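Local coordinates for protein putative methylthioribose-1-phosphate isomerase (Pyrococcus horikoshii OT3, PDB 6A34) that probably catalyses the interconversion of 5-methylthioribose 1-phosphate and 5-methylthioribulose 1-phosphate in the methionine salvage pathway, at residues 155-167 against 187-201. Numbering follows the deposited sequence.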
# COMPACT_ATOMS: atom_id res chain seq x y z
N ALA A 155 1.45 -0.52 27.71
CA ALA A 155 1.39 0.91 28.01
C ALA A 155 2.58 1.35 28.90
O ALA A 155 2.97 2.50 28.82
CB ALA A 155 0.07 1.27 28.63
N GLU A 156 3.14 0.44 29.72
CA GLU A 156 4.32 0.74 30.57
C GLU A 156 5.58 0.97 29.71
O GLU A 156 6.46 1.72 30.11
CB GLU A 156 4.71 -0.40 31.52
CG GLU A 156 3.75 -0.67 32.67
CD GLU A 156 3.52 0.46 33.67
OE1 GLU A 156 2.47 0.43 34.35
OE2 GLU A 156 4.39 1.35 33.79
N VAL A 157 5.70 0.27 28.58
CA VAL A 157 6.98 0.15 27.87
C VAL A 157 7.02 1.06 26.64
O VAL A 157 8.08 1.44 26.24
CB VAL A 157 7.32 -1.31 27.49
CG1 VAL A 157 7.58 -2.18 28.72
CG2 VAL A 157 6.27 -1.93 26.60
N LEU A 158 5.87 1.36 26.00
CA LEU A 158 5.86 2.31 24.88
C LEU A 158 6.10 3.71 25.41
O LEU A 158 5.62 4.08 26.48
CB LEU A 158 4.53 2.31 24.14
CG LEU A 158 4.15 1.06 23.35
CD1 LEU A 158 3.16 1.41 22.25
CD2 LEU A 158 5.36 0.36 22.78
N PRO A 159 6.75 4.58 24.62
CA PRO A 159 6.84 6.00 24.95
C PRO A 159 5.50 6.71 24.72
O PRO A 159 4.70 6.27 23.89
CB PRO A 159 7.91 6.48 23.96
CG PRO A 159 7.66 5.63 22.75
CD PRO A 159 7.35 4.26 23.31
N GLU A 160 5.28 7.80 25.46
CA GLU A 160 4.29 8.78 25.11
C GLU A 160 4.66 9.36 23.75
O GLU A 160 5.85 9.58 23.46
CB GLU A 160 4.28 10.04 25.99
CG GLU A 160 4.48 9.79 27.46
CD GLU A 160 3.95 10.94 28.31
OE1 GLU A 160 3.79 10.72 29.55
OE2 GLU A 160 3.70 12.05 27.73
N GLY A 161 3.63 9.66 22.96
CA GLY A 161 3.79 10.41 21.76
C GLY A 161 3.04 9.76 20.65
O GLY A 161 1.92 9.36 20.83
N ASN A 162 3.73 9.58 19.54
CA ASN A 162 3.19 9.18 18.30
C ASN A 162 3.58 7.71 18.09
O ASN A 162 4.76 7.35 18.02
CB ASN A 162 3.70 10.11 17.20
CG ASN A 162 3.39 11.58 17.46
OD1 ASN A 162 2.46 11.92 18.20
ND2 ASN A 162 4.16 12.46 16.83
N ILE A 163 2.55 6.87 18.01
CA ILE A 163 2.67 5.45 17.77
C ILE A 163 2.15 5.13 16.37
O ILE A 163 1.21 5.75 15.92
CB ILE A 163 1.84 4.67 18.81
CG1 ILE A 163 2.15 5.13 20.24
CG2 ILE A 163 2.03 3.18 18.60
CD1 ILE A 163 3.62 5.02 20.61
N LEU A 164 2.73 4.11 15.73
CA LEU A 164 2.26 3.64 14.39
C LEU A 164 1.94 2.14 14.47
O LEU A 164 2.60 1.38 15.14
CB LEU A 164 3.31 4.10 13.36
CG LEU A 164 3.56 3.43 12.01
CD1 LEU A 164 2.81 2.16 11.72
CD2 LEU A 164 3.43 4.42 10.86
N THR A 165 0.86 1.76 13.82
CA THR A 165 0.48 0.35 13.77
C THR A 165 -0.00 0.02 12.36
O THR A 165 0.02 0.86 11.43
CB THR A 165 -0.54 0.00 14.86
OG1 THR A 165 -0.64 -1.41 15.03
CG2 THR A 165 -1.91 0.57 14.58
N HIS A 166 -0.36 -1.26 12.23
CA HIS A 166 -0.56 -1.95 11.00
C HIS A 166 -1.72 -2.92 11.18
O HIS A 166 -1.86 -3.56 12.23
CB HIS A 166 0.75 -2.66 10.63
CG HIS A 166 0.85 -3.06 9.19
ND1 HIS A 166 1.19 -2.17 8.20
CD2 HIS A 166 0.70 -4.25 8.57
CE1 HIS A 166 1.23 -2.79 7.03
NE2 HIS A 166 0.95 -4.07 7.23
N CYS A 167 -2.53 -3.05 10.14
CA CYS A 167 -3.65 -3.99 10.10
C CYS A 167 -4.69 -3.62 11.16
O CYS A 167 -4.84 -2.44 11.49
CB CYS A 167 -3.19 -5.44 10.27
SG CYS A 167 -4.35 -6.59 9.47
N MET A 187 -3.14 3.72 26.77
CA MET A 187 -2.32 4.87 26.55
C MET A 187 -3.21 6.11 26.38
O MET A 187 -2.87 7.19 26.87
CB MET A 187 -1.42 4.70 25.31
CG MET A 187 -0.31 3.71 25.52
SD MET A 187 0.82 3.57 24.12
CE MET A 187 1.59 5.19 24.14
N HIS A 188 -4.33 5.97 25.65
CA HIS A 188 -5.21 7.11 25.35
C HIS A 188 -5.84 7.64 26.65
O HIS A 188 -5.85 8.85 26.89
CB HIS A 188 -6.27 6.73 24.31
CG HIS A 188 -7.30 7.79 24.08
ND1 HIS A 188 -7.02 8.95 23.40
CD2 HIS A 188 -8.59 7.87 24.45
CE1 HIS A 188 -8.10 9.70 23.34
NE2 HIS A 188 -9.07 9.08 23.98
N LYS A 189 -6.33 6.73 27.48
CA LYS A 189 -6.88 7.08 28.79
C LYS A 189 -5.82 7.78 29.64
O LYS A 189 -6.15 8.73 30.38
CB LYS A 189 -7.36 5.85 29.57
CG LYS A 189 -8.86 5.75 29.77
CD LYS A 189 -9.61 5.80 28.45
CE LYS A 189 -10.62 6.92 28.38
NZ LYS A 189 -11.46 6.80 27.17
N ASP A 190 -4.58 7.27 29.58
CA ASP A 190 -3.50 7.81 30.41
C ASP A 190 -3.06 9.19 29.90
O ASP A 190 -2.27 9.85 30.55
CB ASP A 190 -2.31 6.84 30.48
CG ASP A 190 -2.52 5.70 31.45
OD1 ASP A 190 -3.36 5.86 32.35
OD2 ASP A 190 -1.85 4.67 31.30
N GLY A 191 -3.56 9.63 28.74
CA GLY A 191 -3.09 10.89 28.12
C GLY A 191 -1.73 10.75 27.42
O GLY A 191 -1.08 11.73 27.10
N SER A 192 -1.28 9.52 27.16
CA SER A 192 0.06 9.33 26.66
C SER A 192 0.05 9.01 25.16
O SER A 192 1.08 9.04 24.53
CB SER A 192 0.81 8.33 27.52
OG SER A 192 0.34 7.02 27.34
N LEU A 193 -1.13 8.89 24.54
CA LEU A 193 -1.22 8.70 23.10
C LEU A 193 -1.63 9.99 22.40
O LEU A 193 -2.83 10.33 22.35
CB LEU A 193 -2.23 7.59 22.80
CG LEU A 193 -2.44 7.34 21.31
CD1 LEU A 193 -1.24 6.61 20.74
CD2 LEU A 193 -3.70 6.52 21.07
N LYS A 194 -0.64 10.67 21.79
CA LYS A 194 -0.89 11.94 21.14
C LYS A 194 -1.42 11.71 19.74
O LYS A 194 -2.14 12.54 19.20
CB LYS A 194 0.37 12.81 21.05
CG LYS A 194 1.02 13.11 22.39
CD LYS A 194 0.07 13.73 23.44
CE LYS A 194 0.54 13.52 24.86
NZ LYS A 194 2.02 13.66 24.95
N LEU A 195 -0.99 10.60 19.12
CA LEU A 195 -1.32 10.35 17.74
C LEU A 195 -1.05 8.88 17.45
O LEU A 195 -0.00 8.37 17.84
CB LEU A 195 -0.49 11.26 16.83
CG LEU A 195 -0.62 10.98 15.33
CD1 LEU A 195 -2.01 11.32 14.82
CD2 LEU A 195 0.42 11.74 14.51
N LEU A 196 -2.01 8.23 16.79
CA LEU A 196 -1.89 6.90 16.29
C LEU A 196 -1.89 6.94 14.76
O LEU A 196 -2.93 7.14 14.18
CB LEU A 196 -3.05 6.05 16.79
CG LEU A 196 -2.97 4.56 16.44
CD1 LEU A 196 -1.66 3.96 16.91
CD2 LEU A 196 -4.14 3.79 17.03
N TRP A 197 -0.73 6.67 14.14
CA TRP A 197 -0.69 6.41 12.69
C TRP A 197 -1.26 5.02 12.41
O TRP A 197 -0.84 4.03 13.08
CB TRP A 197 0.73 6.47 12.15
CG TRP A 197 1.40 7.78 12.32
CD1 TRP A 197 2.26 8.13 13.31
CD2 TRP A 197 1.27 8.93 11.47
NE1 TRP A 197 2.69 9.41 13.11
CE2 TRP A 197 2.11 9.93 11.99
CE3 TRP A 197 0.54 9.21 10.30
CZ2 TRP A 197 2.26 11.17 11.39
CZ3 TRP A 197 0.67 10.45 9.72
CH2 TRP A 197 1.52 11.42 10.26
N LEU A 198 -2.11 4.95 11.39
CA LEU A 198 -2.72 3.70 10.91
C LEU A 198 -2.37 3.48 9.45
O LEU A 198 -2.85 4.23 8.58
CB LEU A 198 -4.24 3.79 11.04
CG LEU A 198 -4.75 4.00 12.46
CD1 LEU A 198 -6.28 4.16 12.45
CD2 LEU A 198 -4.30 2.85 13.36
N ASP A 199 -1.57 2.44 9.18
CA ASP A 199 -1.33 1.95 7.82
C ASP A 199 -2.66 1.38 7.32
O ASP A 199 -3.28 0.58 8.03
CB ASP A 199 -0.27 0.86 7.78
CG ASP A 199 1.15 1.28 8.13
OD1 ASP A 199 1.44 2.49 8.14
OD2 ASP A 199 1.98 0.38 8.38
N GLU A 200 -3.08 1.75 6.11
CA GLU A 200 -4.36 1.26 5.58
C GLU A 200 -4.35 -0.27 5.47
O GLU A 200 -5.41 -0.89 5.64
CB GLU A 200 -4.71 1.96 4.26
CG GLU A 200 -3.72 1.77 3.11
CD GLU A 200 -4.23 2.41 1.81
OE1 GLU A 200 -5.32 3.01 1.88
OE2 GLU A 200 -3.56 2.28 0.73
N THR A 201 -3.17 -0.83 5.12
CA THR A 201 -2.86 -2.27 5.08
C THR A 201 -3.55 -3.00 3.91
O THR A 201 -4.44 -3.86 4.08
CB THR A 201 -3.19 -2.96 6.42
OG1 THR A 201 -2.78 -2.10 7.49
CG2 THR A 201 -2.47 -4.28 6.56
O HOH W 1 3.08 4.99 27.20
O HOH W 2 -3.62 0.04 10.92
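With CG of H166 swung anti to the backbone N (chi1 -162°) and CG of D199 held beside its own N (chi1 -67°), imidazole and carboxylate meet at the C-terminal ends of two neighbouring strands. ND1 of H166 donates to OD2 of D199 over 2.7 Å, on the anti lone pair and in the ring plane. NE2 of H166 is hydrogen-bonded to the carbonyl of I259, so both ring nitrogens are held and the rotation of the imidazole is fixed. One face of the ring is covered by T201, whose CG2 lies 3.5 Å from NE2 of H166. OG1 of T201 also accepts the N-H of C167 at 2.8 Å while donating to D199 O from well above the carbonyl plane, and a water joins D199 O to C167 O.

Behind this end, strands 161-165 and 195-199 run parallel, the two strands of a right-handed beta-alpha-beta crossover through helix 180-189, in the Rossmann-like domain of the eIF-2B family. C167, a predicted transition-state stabiliser near Q206 and K258, sits just past a strand's C-terminal end. I163 takes part twice, its N donating to L195 O and its O accepting from W197 N at 2.8 Å; T165 repeats the pattern with W197 and D199. A beta bulge shifts the register between G161 and N162.

On one side of the sheet CB of W197 rests 3.6 Å from CD2 of L164, and the indole NE1 is hydrogen-bonded to F238 O. On the other, CG1 of I163 meets CD1 of L193 at 3.7 Å and the methyl CE of M187 at 3.9 Å, while SD of M187 lies 3.7 Å from CD1 of L158.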